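Local coordinates for protein transcriptional regulator, TetR family (Marinobacter aquaeolei, PDB 3NNR) that probably binds DNA as a dimeric transcriptional regulator of the TetR family, through a predicted helix-turn-helix motif, at residues L183-V195 and E204-P215. Sequence-based numbering, arbitrary orientation.
Sequences LKQGIYQVLTLEV and ERVLALREKYRP
Arg210 reaches across from helix 200-211 to lie between Tyr188 of helix 186-194 and Val195, just beyond that helix, its guanidinium covered on both faces. Tyr188 CE1 sits over the centre of one face, 3.3 Å from Arg210 CZ, with ring and guanidinium planes 21° apart. On the opposite face Val195 CG2 lies toward the rim, 3.8 Å from Arg210 NE. Thr192 OG1 takes up the edge: Arg210 grips it side-on, in the guanidinium plane, through NE at 3.0 Å and NH2 at 2.9 Å. The same hydroxyl donates to Tyr188 O at 2.6 Å, so its proton is committed to the helix backbone and its oxygen is turned to the arginine. CG of Arg210 is anti to the backbone N (chi1 172°) and the chain runs extended to NE, sliding past Leu191 CB. Shortening Arg210 to an alanine would probably leave Thr192 OG1 without its two donors and open a gap between Tyr188 and Val195. Farther out, Arg214 NH1 forms a salt bridge with Glu211 OE2 at 2.8 Å, and its guanidinium passes beside Tyr188, pointing the same way, with Tyr188 OH over one face. Tyr213, in the turn after helix 200-211, takes Ile187 CG2 on one ring face, a CH-pi contact 3.9 Å from the centroid, while Ile187 CD1 meets CE1 of that ring; Tyr213 OH bonds to Glu86. Near the C-terminal end of the modelled chain, the axes of 186-194 and 204-211 thus run antiparallel at 155°. Helix 78-94 packs on Ile187 and Leu209, helix 145-160 covers Val190 and Leu193, and the second subunit brings its Ala150 onto Thr192 and Arg210 and its Asp146 to Arg214, placing the pair at the dimer interface.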
loop_
_atom_site.group_PDB
_atom_site.type_symbol
_atom_site.label_atom_id
_atom_site.label_comp_id
_atom_site.label_asym_id
_atom_site.label_seq_id
_atom_site.Cartn_x
_atom_site.Cartn_y
_atom_site.Cartn_z
ATOM N N LEU A 183 4.536 -15.052 1.926
ATOM C CA LEU A 183 4.476 -13.789 1.125
ATOM C C LEU A 183 4.066 -13.836 -0.340
ATOM O O LEU A 183 3.515 -12.865 -0.834
ATOM C CB LEU A 183 5.850 -13.073 1.149
ATOM N N LYS A 184 4.369 -14.915 -1.049
ATOM C CA LYS A 184 4.105 -14.964 -2.503
ATOM C C LYS A 184 2.627 -15.170 -2.905
ATOM O O LYS A 184 2.270 -15.008 -4.081
ATOM C CB LYS A 184 5.045 -15.978 -3.217
ATOM C CG LYS A 184 6.577 -15.696 -3.116
ATOM C CD LYS A 184 7.362 -16.455 -4.237
ATOM C CE LYS A 184 8.874 -16.233 -4.233
ATOM N NZ LYS A 184 9.644 -17.290 -3.488
ATOM N N GLN A 185 1.768 -15.491 -1.942
ATOM C CA GLN A 185 0.306 -15.662 -2.186
ATOM C C GLN A 185 -0.454 -14.347 -2.673
ATOM O O GLN A 185 -1.640 -14.361 -2.976
ATOM C CB GLN A 185 -0.300 -16.352 -0.944
ATOM C CG GLN A 185 0.184 -17.863 -0.825
ATOM C CD GLN A 185 0.450 -18.376 0.606
ATOM O OE1 GLN A 185 1.186 -17.756 1.358
ATOM N NE2 GLN A 185 -0.077 -19.562 0.937
ATOM N N GLY A 186 0.265 -13.217 -2.731
ATOM C CA GLY A 186 -0.187 -11.968 -3.353
ATOM C C GLY A 186 -0.263 -12.025 -4.876
ATOM O O GLY A 186 -0.873 -11.143 -5.510
ATOM N N ILE A 187 0.368 -13.042 -5.468
ATOM C CA ILE A 187 0.267 -13.318 -6.901
ATOM C C ILE A 187 -1.201 -13.630 -7.276
ATOM O O ILE A 187 -1.668 -13.189 -8.322
ATOM C CB ILE A 187 1.195 -14.457 -7.310
ATOM C CG1 ILE A 187 2.660 -14.005 -7.210
ATOM C CG2 ILE A 187 0.905 -14.923 -8.738
ATOM C CD1 ILE A 187 3.631 -15.117 -7.509
ATOM N N TYR A 188 -1.907 -14.365 -6.407
ATOM C CA TYR A 188 -3.325 -14.670 -6.571
ATOM C C TYR A 188 -4.125 -13.370 -6.751
ATOM O O TYR A 188 -4.984 -13.280 -7.647
ATOM C CB TYR A 188 -3.821 -15.467 -5.347
ATOM C CG TYR A 188 -5.311 -15.825 -5.293
ATOM C CD1 TYR A 188 -5.872 -16.766 -6.173
ATOM C CD2 TYR A 188 -6.150 -15.275 -4.302
ATOM C CE1 TYR A 188 -7.240 -17.106 -6.097
ATOM C CE2 TYR A 188 -7.506 -15.617 -4.219
ATOM C CZ TYR A 188 -8.048 -16.527 -5.122
ATOM O OH TYR A 188 -9.394 -16.850 -5.030
ATOM N N GLN A 189 -3.805 -12.371 -5.924
ATOM C CA GLN A 189 -4.468 -11.057 -5.983
ATOM C C GLN A 189 -4.145 -10.271 -7.260
ATOM O O GLN A 189 -5.038 -9.604 -7.795
ATOM C CB GLN A 189 -4.153 -10.220 -4.736
ATOM C CG GLN A 189 -4.705 -10.821 -3.431
ATOM C CD GLN A 189 -6.203 -10.904 -3.390
ATOM O OE1 GLN A 189 -6.877 -9.952 -3.732
ATOM N NE2 GLN A 189 -6.732 -12.029 -2.949
ATOM N N VAL A 190 -2.896 -10.333 -7.728
ATOM C CA VAL A 190 -2.500 -9.675 -8.985
ATOM C C VAL A 190 -3.183 -10.346 -10.181
ATOM O O VAL A 190 -3.707 -9.664 -11.061
ATOM C CB VAL A 190 -0.970 -9.651 -9.207
ATOM C CG1 VAL A 190 -0.659 -9.088 -10.565
ATOM C CG2 VAL A 190 -0.289 -8.797 -8.117
ATOM N N LEU A 191 -3.203 -11.677 -10.195
ATOM C CA LEU A 191 -3.834 -12.414 -11.293
ATOM C C LEU A 191 -5.359 -12.227 -11.309
ATOM O O LEU A 191 -5.980 -12.313 -12.368
ATOM C CB LEU A 191 -3.394 -13.886 -11.295
ATOM C CG LEU A 191 -1.893 -14.118 -11.568
ATOM C CD1 LEU A 191 -1.521 -15.556 -11.351
ATOM C CD2 LEU A 191 -1.475 -13.712 -12.977
ATOM N N THR A 192 -5.940 -11.941 -10.147
ATOM C CA THR A 192 -7.359 -11.615 -10.043
ATOM C C THR A 192 -7.685 -10.360 -10.858
ATOM O O THR A 192 -8.790 -10.256 -11.379
ATOM C CB THR A 192 -7.784 -11.415 -8.580
ATOM O OG1 THR A 192 -7.524 -12.627 -7.862
ATOM C CG2 THR A 192 -9.250 -11.063 -8.459
ATOM N N LEU A 193 -6.732 -9.430 -10.980
ATOM C CA LEU A 193 -6.937 -8.222 -11.795
ATOM C C LEU A 193 -7.174 -8.553 -13.271
ATOM O O LEU A 193 -7.987 -7.894 -13.898
ATOM C CB LEU A 193 -5.764 -7.233 -11.697
ATOM C CG LEU A 193 -5.430 -6.680 -10.329
ATOM C CD1 LEU A 193 -4.120 -5.889 -10.396
ATOM C CD2 LEU A 193 -6.593 -5.830 -9.811
ATOM N N GLU A 194 -6.498 -9.572 -13.793
ATOM C CA GLU A 194 -6.617 -9.945 -15.214
ATOM C C GLU A 194 -7.535 -11.137 -15.509
ATOM O O GLU A 194 -7.621 -11.515 -16.664
ATOM C CB GLU A 194 -5.223 -10.137 -15.839
ATOM C CG GLU A 194 -4.274 -8.898 -15.698
ATOM C CD GLU A 194 -4.765 -7.599 -16.397
ATOM O OE1 GLU A 194 -5.202 -7.656 -17.582
ATOM O OE2 GLU A 194 -4.669 -6.513 -15.759
ATOM N N VAL A 195 -8.234 -11.686 -14.500
ATOM C CA VAL A 195 -9.224 -12.780 -14.686
ATOM C C VAL A 195 -10.288 -12.545 -15.789
ATOM O O VAL A 195 -10.435 -13.402 -16.660
ATOM C CB VAL A 195 -9.966 -13.164 -13.342
ATOM C CG1 VAL A 195 -11.314 -13.943 -13.598
ATOM C CG2 VAL A 195 -9.035 -13.963 -12.433
ATOM N N GLU A 204 -8.358 -21.358 -19.190
ATOM C CA GLU A 204 -8.146 -22.645 -18.471
ATOM C C GLU A 204 -6.841 -22.695 -17.651
ATOM O O GLU A 204 -6.873 -22.941 -16.435
ATOM C CB GLU A 204 -8.204 -23.837 -19.451
ATOM N N ARG A 205 -5.719 -22.414 -18.314
ATOM C CA ARG A 205 -4.375 -22.463 -17.682
ATOM C C ARG A 205 -4.068 -21.315 -16.712
ATOM O O ARG A 205 -3.538 -21.562 -15.622
ATOM C CB ARG A 205 -3.252 -22.544 -18.736
ATOM C CG ARG A 205 -3.060 -23.915 -19.349
ATOM C CD ARG A 205 -2.153 -23.841 -20.582
ATOM N NE ARG A 205 -2.852 -23.273 -21.747
ATOM C CZ ARG A 205 -2.289 -22.966 -22.922
ATOM N NH1 ARG A 205 -0.974 -23.126 -23.129
ATOM N NH2 ARG A 205 -3.049 -22.464 -23.906
ATOM N N VAL A 206 -4.365 -20.076 -17.110
ATOM C CA VAL A 206 -4.085 -18.914 -16.237
ATOM C C VAL A 206 -4.873 -19.031 -14.917
ATOM O O VAL A 206 -4.305 -18.757 -13.866
ATOM C CB VAL A 206 -4.308 -17.544 -16.915
ATOM C CG1 VAL A 206 -3.891 -16.427 -15.976
ATOM C CG2 VAL A 206 -3.517 -17.436 -18.206
ATOM N N LEU A 207 -6.146 -19.446 -14.969
ATOM C CA LEU A 207 -6.916 -19.728 -13.730
ATOM C C LEU A 207 -6.303 -20.890 -12.937
ATOM O O LEU A 207 -6.270 -20.849 -11.703
ATOM C CB LEU A 207 -8.377 -20.062 -14.020
ATOM C CG LEU A 207 -9.408 -18.954 -14.210
ATOM C CD1 LEU A 207 -8.855 -17.763 -14.945
ATOM C CD2 LEU A 207 -10.654 -19.531 -14.904
ATOM N N ALA A 208 -5.852 -21.926 -13.657
ATOM C CA ALA A 208 -5.212 -23.130 -13.060
ATOM C C ALA A 208 -3.934 -22.751 -12.328
ATOM O O ALA A 208 -3.671 -23.231 -11.220
ATOM C CB ALA A 208 -4.927 -24.197 -14.137
ATOM N N LEU A 209 -3.165 -21.874 -12.971
ATOM C CA LEU A 209 -1.938 -21.307 -12.424
ATOM C C LEU A 209 -2.225 -20.437 -11.199
ATOM O O LEU A 209 -1.521 -20.537 -10.186
ATOM C CB LEU A 209 -1.249 -20.447 -13.499
ATOM C CG LEU A 209 0.102 -19.770 -13.208
ATOM C CD1 LEU A 209 1.218 -20.784 -12.848
ATOM C CD2 LEU A 209 0.484 -18.957 -14.434
ATOM N N ARG A 210 -3.243 -19.569 -11.325
ATOM C CA ARG A 210 -3.694 -18.674 -10.243
ATOM C C ARG A 210 -4.016 -19.468 -8.971
ATOM O O ARG A 210 -3.525 -19.121 -7.895
ATOM C CB ARG A 210 -4.888 -17.812 -10.713
ATOM C CG ARG A 210 -5.581 -16.969 -9.638
ATOM C CD ARG A 210 -6.519 -15.936 -10.268
ATOM N NE ARG A 210 -7.352 -15.272 -9.261
ATOM C CZ ARG A 210 -8.543 -15.701 -8.801
ATOM N NH1 ARG A 210 -9.093 -16.843 -9.216
ATOM N NH2 ARG A 210 -9.191 -14.989 -7.872
ATOM N N GLU A 211 -4.787 -20.547 -9.128
ATOM C CA GLU A 211 -5.121 -21.454 -8.014
ATOM C C GLU A 211 -3.935 -22.017 -7.242
ATOM O O GLU A 211 -4.021 -22.151 -6.012
ATOM C CB GLU A 211 -6.006 -22.619 -8.487
ATOM C CG GLU A 211 -7.422 -22.209 -8.765
ATOM C CD GLU A 211 -8.131 -21.777 -7.505
ATOM O OE1 GLU A 211 -8.322 -22.635 -6.608
ATOM O OE2 GLU A 211 -8.459 -20.568 -7.407
ATOM N N LYS A 212 -2.831 -22.319 -7.939
ATOM C CA LYS A 212 -1.613 -22.812 -7.263
ATOM C C LYS A 212 -1.056 -21.799 -6.241
ATOM O O LYS A 212 -0.306 -22.203 -5.377
ATOM C CB LYS A 212 -0.524 -23.296 -8.250
ATOM N N TYR A 213 -1.442 -20.518 -6.305
ATOM C CA TYR A 213 -0.996 -19.484 -5.328
ATOM C C TYR A 213 -2.009 -19.071 -4.223
ATOM O O TYR A 213 -1.771 -18.076 -3.554
ATOM C CB TYR A 213 -0.551 -18.225 -6.095
ATOM C CG TYR A 213 0.665 -18.415 -6.967
ATOM C CD1 TYR A 213 1.951 -18.392 -6.415
ATOM C CD2 TYR A 213 0.544 -18.568 -8.355
ATOM C CE1 TYR A 213 3.096 -18.543 -7.223
ATOM C CE2 TYR A 213 1.676 -18.716 -9.175
ATOM C CZ TYR A 213 2.952 -18.710 -8.609
ATOM O OH TYR A 213 4.071 -18.867 -9.415
ATOM N N ARG A 214 -3.061 -19.862 -3.969
ATOM C CA ARG A 214 -4.162 -19.491 -3.028
ATOM C C ARG A 214 -3.973 -19.578 -1.475
ATOM O O ARG A 214 -3.815 -20.699 -0.954
ATOM C CB ARG A 214 -5.373 -20.375 -3.342
ATOM C CG ARG A 214 -6.693 -20.018 -2.606
ATOM C CD ARG A 214 -7.542 -21.269 -2.392
ATOM N NE ARG A 214 -8.964 -20.971 -2.408
ATOM C CZ ARG A 214 -9.660 -20.678 -3.510
ATOM N NH1 ARG A 214 -9.067 -20.570 -4.708
ATOM N NH2 ARG A 214 -10.962 -20.442 -3.417
ATOM N N PRO A 215 -4.098 -18.427 -0.732
ATOM C CA PRO A 215 -4.095 -18.455 0.751
ATOM C C PRO A 215 -5.541 -18.569 1.275
ATOM O O PRO A 215 -5.771 -18.899 2.444
ATOM C CB PRO A 215 -3.480 -17.101 1.127
ATOM C CG PRO A 215 -3.928 -16.165 0.029
ATOM C CD PRO A 215 -4.172 -17.030 -1.220
#